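Local coordinates for HAD hydrolase, family IA, variant 3 (Entamoeba histolytica, PDB 6W04), which probably acts as a magnesium-dependent hydrolase of the haloacid dehalogenase superfamily, with an unassigned substrate, at residues Lys24-Arg29 with Ala69-Asn74; Arg29-Gly32 with Asp38-Lys41. All coordinates share one frame; numbering follows the deposited sequence.

Contact 1: Lys24-Arg29 with Ala69-Asn74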
loop_
_atom_site.group_PDB
_atom_site.type_symbol
_atom_site.label_atom_id
_atom_site.label_comp_id
_atom_site.label_asym_id
_atom_site.label_seq_id
_atom_site.Cartn_x
_atom_site.Cartn_y
_atom_site.Cartn_z
ATOM N N LYS A 24 -4.891 17.389 5.464
ATOM C CA LYS A 24 -4.917 18.843 5.485
ATOM C C LYS A 24 -6.235 19.342 6.043
ATOM O O LYS A 24 -6.274 20.289 6.847
ATOM C CB LYS A 24 -4.656 19.404 4.074
ATOM C CG LYS A 24 -3.186 19.274 3.713
ATOM C CD LYS A 24 -2.924 19.687 2.262
ATOM C CE LYS A 24 -1.469 19.464 1.909
ATOM N NZ LYS A 24 -1.174 19.871 0.521
ATOM N N GLU A 25 -7.325 18.706 5.636
ATOM C CA GLU A 25 -8.631 19.062 6.180
ATOM C C GLU A 25 -8.687 18.805 7.682
ATOM O O GLU A 25 -9.225 19.627 8.433
ATOM C CB GLU A 25 -9.735 18.295 5.423
ATOM C CG GLU A 25 -11.154 18.509 5.971
ATOM C CD GLU A 25 -11.725 19.921 5.737
ATOM O OE1 GLU A 25 -12.558 20.359 6.567
ATOM O OE2 GLU A 25 -11.364 20.593 4.734
ATOM N N MET A 26 -8.118 17.683 8.147
ATOM C CA MET A 26 -8.119 17.394 9.585
ATOM C C MET A 26 -7.303 18.419 10.354
ATOM O O MET A 26 -7.711 18.867 11.434
ATOM C CB MET A 26 -7.542 16.000 9.878
ATOM C CG MET A 26 -8.407 14.840 9.386
ATOM S SD MET A 26 -10.079 14.913 10.075
ATOM C CE MET A 26 -9.626 14.588 11.768
ATOM N N ALA A 27 -6.124 18.761 9.843
ATOM C CA ALA A 27 -5.346 19.831 10.450
ATOM C C ALA A 27 -6.161 21.113 10.563
ATOM O O ALA A 27 -6.113 21.809 11.588
ATOM C CB ALA A 27 -4.066 20.064 9.649
ATOM N N LYS A 28 -6.899 21.467 9.509
ATOM C CA LYS A 28 -7.671 22.705 9.557
ATOM C C LYS A 28 -8.753 22.621 10.625
ATOM O O LYS A 28 -8.982 23.582 11.367
ATOM C CB LYS A 28 -8.274 22.995 8.177
ATOM C CG LYS A 28 -9.199 24.257 8.072
ATOM C CD LYS A 28 -8.401 25.568 8.098
ATOM C CE LYS A 28 -9.294 26.804 8.041
ATOM N NZ LYS A 28 -8.520 28.065 8.279
ATOM N N ARG A 29 -9.421 21.470 10.722
ATOM C CA ARG A 29 -10.497 21.307 11.691
ATOM C C ARG A 29 -9.967 21.388 13.113
ATOM O O ARG A 29 -10.596 22.012 13.975
ATOM C CB ARG A 29 -11.203 19.966 11.474
ATOM C CG ARG A 29 -11.956 19.896 10.148
ATOM C CD ARG A 29 -12.689 18.567 9.957
ATOM N NE ARG A 29 -13.309 18.516 8.631
ATOM C CZ ARG A 29 -14.037 17.501 8.175
ATOM N NH1 ARG A 29 -14.235 16.442 8.946
ATOM N NH2 ARG A 29 -14.571 17.553 6.950
ATOM N N ALA A 69 -7.490 9.197 14.338
ATOM C CA ALA A 69 -7.202 8.461 13.112
ATOM C C ALA A 69 -8.490 7.970 12.474
ATOM O O ALA A 69 -8.653 8.034 11.249
ATOM C CB ALA A 69 -6.251 7.298 13.386
ATOM N N GLU A 70 -9.433 7.506 13.282
ATOM C CA GLU A 70 -10.677 7.036 12.690
ATOM C C GLU A 70 -11.478 8.192 12.085
ATOM O O GLU A 70 -12.165 8.007 11.070
ATOM C CB GLU A 70 -11.497 6.266 13.730
ATOM C CG GLU A 70 -12.889 5.837 13.256
ATOM C CD GLU A 70 -12.875 4.971 11.981
ATOM O OE1 GLU A 70 -11.816 4.387 11.625
ATOM O OE2 GLU A 70 -13.943 4.877 11.336
ATOM N N GLU A 71 -11.422 9.387 12.689
ATOM C CA GLU A 71 -12.044 10.544 12.040
ATOM C C GLU A 71 -11.402 10.830 10.688
ATOM O O GLU A 71 -12.101 11.148 9.718
ATOM C CB GLU A 71 -11.953 11.797 12.919
ATOM C CG GLU A 71 -12.766 11.729 14.195
ATOM C CD GLU A 71 -12.827 13.063 14.953
ATOM O OE1 GLU A 71 -12.310 14.092 14.447
ATOM O OE2 GLU A 71 -13.400 13.072 16.065
ATOM N N LYS A 72 -10.062 10.784 10.609
ATOM C CA LYS A 72 -9.416 10.989 9.317
ATOM C C LYS A 72 -9.788 9.887 8.331
ATOM O O LYS A 72 -10.023 10.157 7.145
ATOM C CB LYS A 72 -7.893 11.066 9.482
ATOM C CG LYS A 72 -7.154 11.152 8.120
ATOM C CD LYS A 72 -6.745 9.782 7.579
ATOM C CE LYS A 72 -6.246 9.892 6.113
ATOM N NZ LYS A 72 -5.761 8.557 5.658
ATOM N N GLU A 73 -9.831 8.633 8.786
ATOM C CA GLU A 73 -10.128 7.548 7.858
ATOM C C GLU A 73 -11.577 7.570 7.402
ATOM O O GLU A 73 -11.858 7.213 6.252
ATOM C CB GLU A 73 -9.768 6.180 8.467
ATOM C CG GLU A 73 -8.269 6.020 8.749
ATOM C CD GLU A 73 -7.318 6.080 7.518
ATOM O OE1 GLU A 73 -7.703 6.450 6.385
ATOM O OE2 GLU A 73 -6.129 5.754 7.705
ATOM N N ASN A 74 -12.501 7.995 8.267
ATOM C CA ASN A 74 -13.872 8.190 7.822
ATOM C C ASN A 74 -13.950 9.236 6.706
ATOM O O ASN A 74 -14.684 9.054 5.724
ATOM C CB ASN A 74 -14.746 8.587 9.010
ATOM C CG ASN A 74 -16.130 8.981 8.593
ATOM O OD1 ASN A 74 -16.587 10.083 8.886
ATOM N ND2 ASN A 74 -16.807 8.088 7.882
#
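Met26 on helix 16-31 meets Glu71 and Lys72 on helix 62-82, joining two helices of the all-helical cap that HAD hydrolases of this kind insert after the first strand of the core.

The contact across the helices is mostly nonpolar and runs through one side chain. Met26 has its CG anti to its own carbonyl carbon (chi1 -68°) and bends again at chi2 and chi3, which folds the thioether against the facing helix. Met26 CG lies 3.8 Å from Lys72 CB, and SD sits over the backbone of the same residue, 4.1 Å from Lys72 CA. The terminal methyl goes further: Met26 CE is 3.8 Å from Glu71 CB. Both partners are crossed at roughly a right angle. Lys72 offers CB and CG, while Glu71 offers CB and also brings OE1 to 3.8 Å from Met26 CE, a van der Waals contact. Methionine suits the place because its flexible, unbranched chain can follow a helix surface; the closest CA pair across the two segments, Met26 to Lys72, is 6.5 Å apart.

Charges are paired along each helix. In the first, Arg29 NE donates to Glu25 OE1 one turn earlier (2.9 Å), in the guanidinium plane and to the anti lone pair. In the second, Lys72 NZ binds Glu73 OE1 at 3.0 Å from above the carboxylate plane and also bonds to His19. Glu71 forms a salt bridge to Lys67.

Lysine thus lends methylenes to the buried seam and a charge beyond it; its side chain is about 8 Å from that of Asn9, a magnesium ligand. Dispersion and the exclusion of water join these segments, while the charged ends of Glu71, Lys72, Glu25 and Arg29 are paired to other residues.

Contact 2: Arg29-Gly32 with Asp38-Lys41; sequences RIRG and DEFK
Arg31 and Glu39 form an end-on, bidentate salt bridge across the loop between helices 16-31 and 37-43, in the helical cap of this HAD-fold protein. The two side chains reach out from opposite directions, and their flat groups meet nearly coplanar, with 15° between the planes. Arg31 NH1 donates to Glu39 OE2 at 2.8 Å, while Arg31 NH2 donates to Glu39 OE1 at 2.7 Å; each oxygen accepts an N-H on its syn lone pair. Arginine and glutamate suit the place because their extended chains together span the 13.8 Å between Arg31 CA and Glu39 CA, and because the two carboxylate oxygens of Glu39 match NH1 and NH2.

Both groups have further partners. Arg31 NE is hydrogen-bonded to the carbonyl of Thr33 and NH2 also to that of Pro34, so the loop helps to fix the rotation of the guanidinium. Glu39 OE1 accepts from the backbone N of Ser36, and OE2 is hydrogen-bonded to His54 NE2 of helix 48-56. Gly32, the first residue after the helix to leave helical angles, has a positive phi (97°); glycine suits this turn, having no CB to collide with the carbonyl O of Arg31.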
loop_
_atom_site.group_PDB
_atom_site.type_symbol
_atom_site.label_atom_id
_atom_site.label_comp_id
_atom_site.label_asym_id
_atom_site.label_seq_id
_atom_site.Cartn_x
_atom_site.Cartn_y
_atom_site.Cartn_z
ATOM N N ARG A 29 -9.421 21.470 10.722
ATOM C CA ARG A 29 -10.497 21.307 11.691
ATOM C C ARG A 29 -9.967 21.388 13.113
ATOM O O ARG A 29 -10.596 22.012 13.975
ATOM C CB ARG A 29 -11.203 19.966 11.474
ATOM C CG ARG A 29 -11.956 19.896 10.148
ATOM C CD ARG A 29 -12.689 18.567 9.957
ATOM N NE ARG A 29 -13.309 18.516 8.631
ATOM C CZ ARG A 29 -14.037 17.501 8.175
ATOM N NH1 ARG A 29 -14.235 16.442 8.946
ATOM N NH2 ARG A 29 -14.571 17.553 6.950
ATOM N N ILE A 30 -8.804 20.793 13.355
ATOM C CA ILE A 30 -8.283 20.620 14.709
ATOM C C ILE A 30 -7.493 21.832 15.156
ATOM O O ILE A 30 -7.740 22.401 16.227
ATOM C CB ILE A 30 -7.418 19.341 14.796
ATOM C CG1 ILE A 30 -8.293 18.095 14.656
ATOM C CG2 ILE A 30 -6.638 19.334 16.155
ATOM C CD1 ILE A 30 -7.542 16.844 14.206
ATOM N N ARG A 31 -6.514 22.244 14.363
ATOM C CA ARG A 31 -5.664 23.349 14.778
ATOM C C ARG A 31 -6.050 24.673 14.140
ATOM O O ARG A 31 -5.556 25.722 14.579
ATOM C CB ARG A 31 -4.187 23.010 14.490
ATOM C CG ARG A 31 -3.747 23.196 13.035
ATOM C CD ARG A 31 -2.302 22.736 12.824
ATOM N NE ARG A 31 -1.861 23.064 11.480
ATOM C CZ ARG A 31 -0.643 22.868 10.978
ATOM N NH1 ARG A 31 0.317 22.294 11.693
ATOM N NH2 ARG A 31 -0.384 23.259 9.735
ATOM N N GLY A 32 -6.951 24.672 13.153
ATOM C CA GLY A 32 -7.390 25.910 12.545
ATOM C C GLY A 32 -6.674 26.285 11.262
ATOM O O GLY A 32 -7.042 27.288 10.642
ATOM N N ASP A 38 4.845 21.835 2.403
ATOM C CA ASP A 38 6.111 21.453 3.021
ATOM C C ASP A 38 5.889 20.580 4.248
ATOM O O ASP A 38 6.625 19.609 4.456
ATOM C CB ASP A 38 6.923 22.693 3.391
ATOM C CG ASP A 38 7.436 23.459 2.162
ATOM O OD1 ASP A 38 7.699 22.836 1.105
ATOM O OD2 ASP A 38 7.575 24.697 2.261
ATOM N N GLU A 39 4.895 20.909 5.087
ATOM C CA GLU A 39 4.588 20.019 6.207
ATOM C C GLU A 39 4.261 18.623 5.709
ATOM O O GLU A 39 4.813 17.637 6.202
ATOM C CB GLU A 39 3.428 20.561 7.050
ATOM C CG GLU A 39 3.833 21.654 8.027
ATOM C CD GLU A 39 2.655 22.153 8.825
ATOM O OE1 GLU A 39 1.756 22.767 8.213
ATOM O OE2 GLU A 39 2.619 21.916 10.059
ATOM N N PHE A 40 3.377 18.512 4.704
ATOM C CA PHE A 40 2.962 17.171 4.314
ATOM C C PHE A 40 4.102 16.388 3.671
ATOM O O PHE A 40 4.180 15.166 3.853
ATOM C CB PHE A 40 1.743 17.193 3.380
ATOM C CG PHE A 40 1.233 15.810 3.071
ATOM C CD1 PHE A 40 0.511 15.101 4.021
ATOM C CD2 PHE A 40 1.544 15.197 1.868
ATOM C CE1 PHE A 40 0.083 13.814 3.766
ATOM C CE2 PHE A 40 1.116 13.915 1.595
ATOM C CZ PHE A 40 0.387 13.221 2.546
ATOM N N LYS A 41 4.996 17.058 2.935
ATOM C CA LYS A 41 6.172 16.367 2.411
ATOM C C LYS A 41 7.020 15.796 3.543
ATOM O O LYS A 41 7.506 14.663 3.456
ATOM C CB LYS A 41 7.006 17.313 1.532
#

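Overall arrangement
From the N terminus the chain leaves strand 3-7 of the parallel core sheet and enters helix 16-31, from which both contacts start and in which they share Arg29. Contact 2 closes a short loop, only six residues on, to helix 37-43. Contact 1 starts slightly earlier and closes a longer excursion that takes in helices 37-43 and 48-56 before helix 62-82 returns. Arg31 and Glu39 thus nest inside the longer closure. The centres lie about 10 Å apart, and Lys24 CE touches Phe40 CB at 4.2 Å. Together they tie three cap helices, contact 1 by a buried seam and contact 2 by a surface bridge, on one side of the chain's centre.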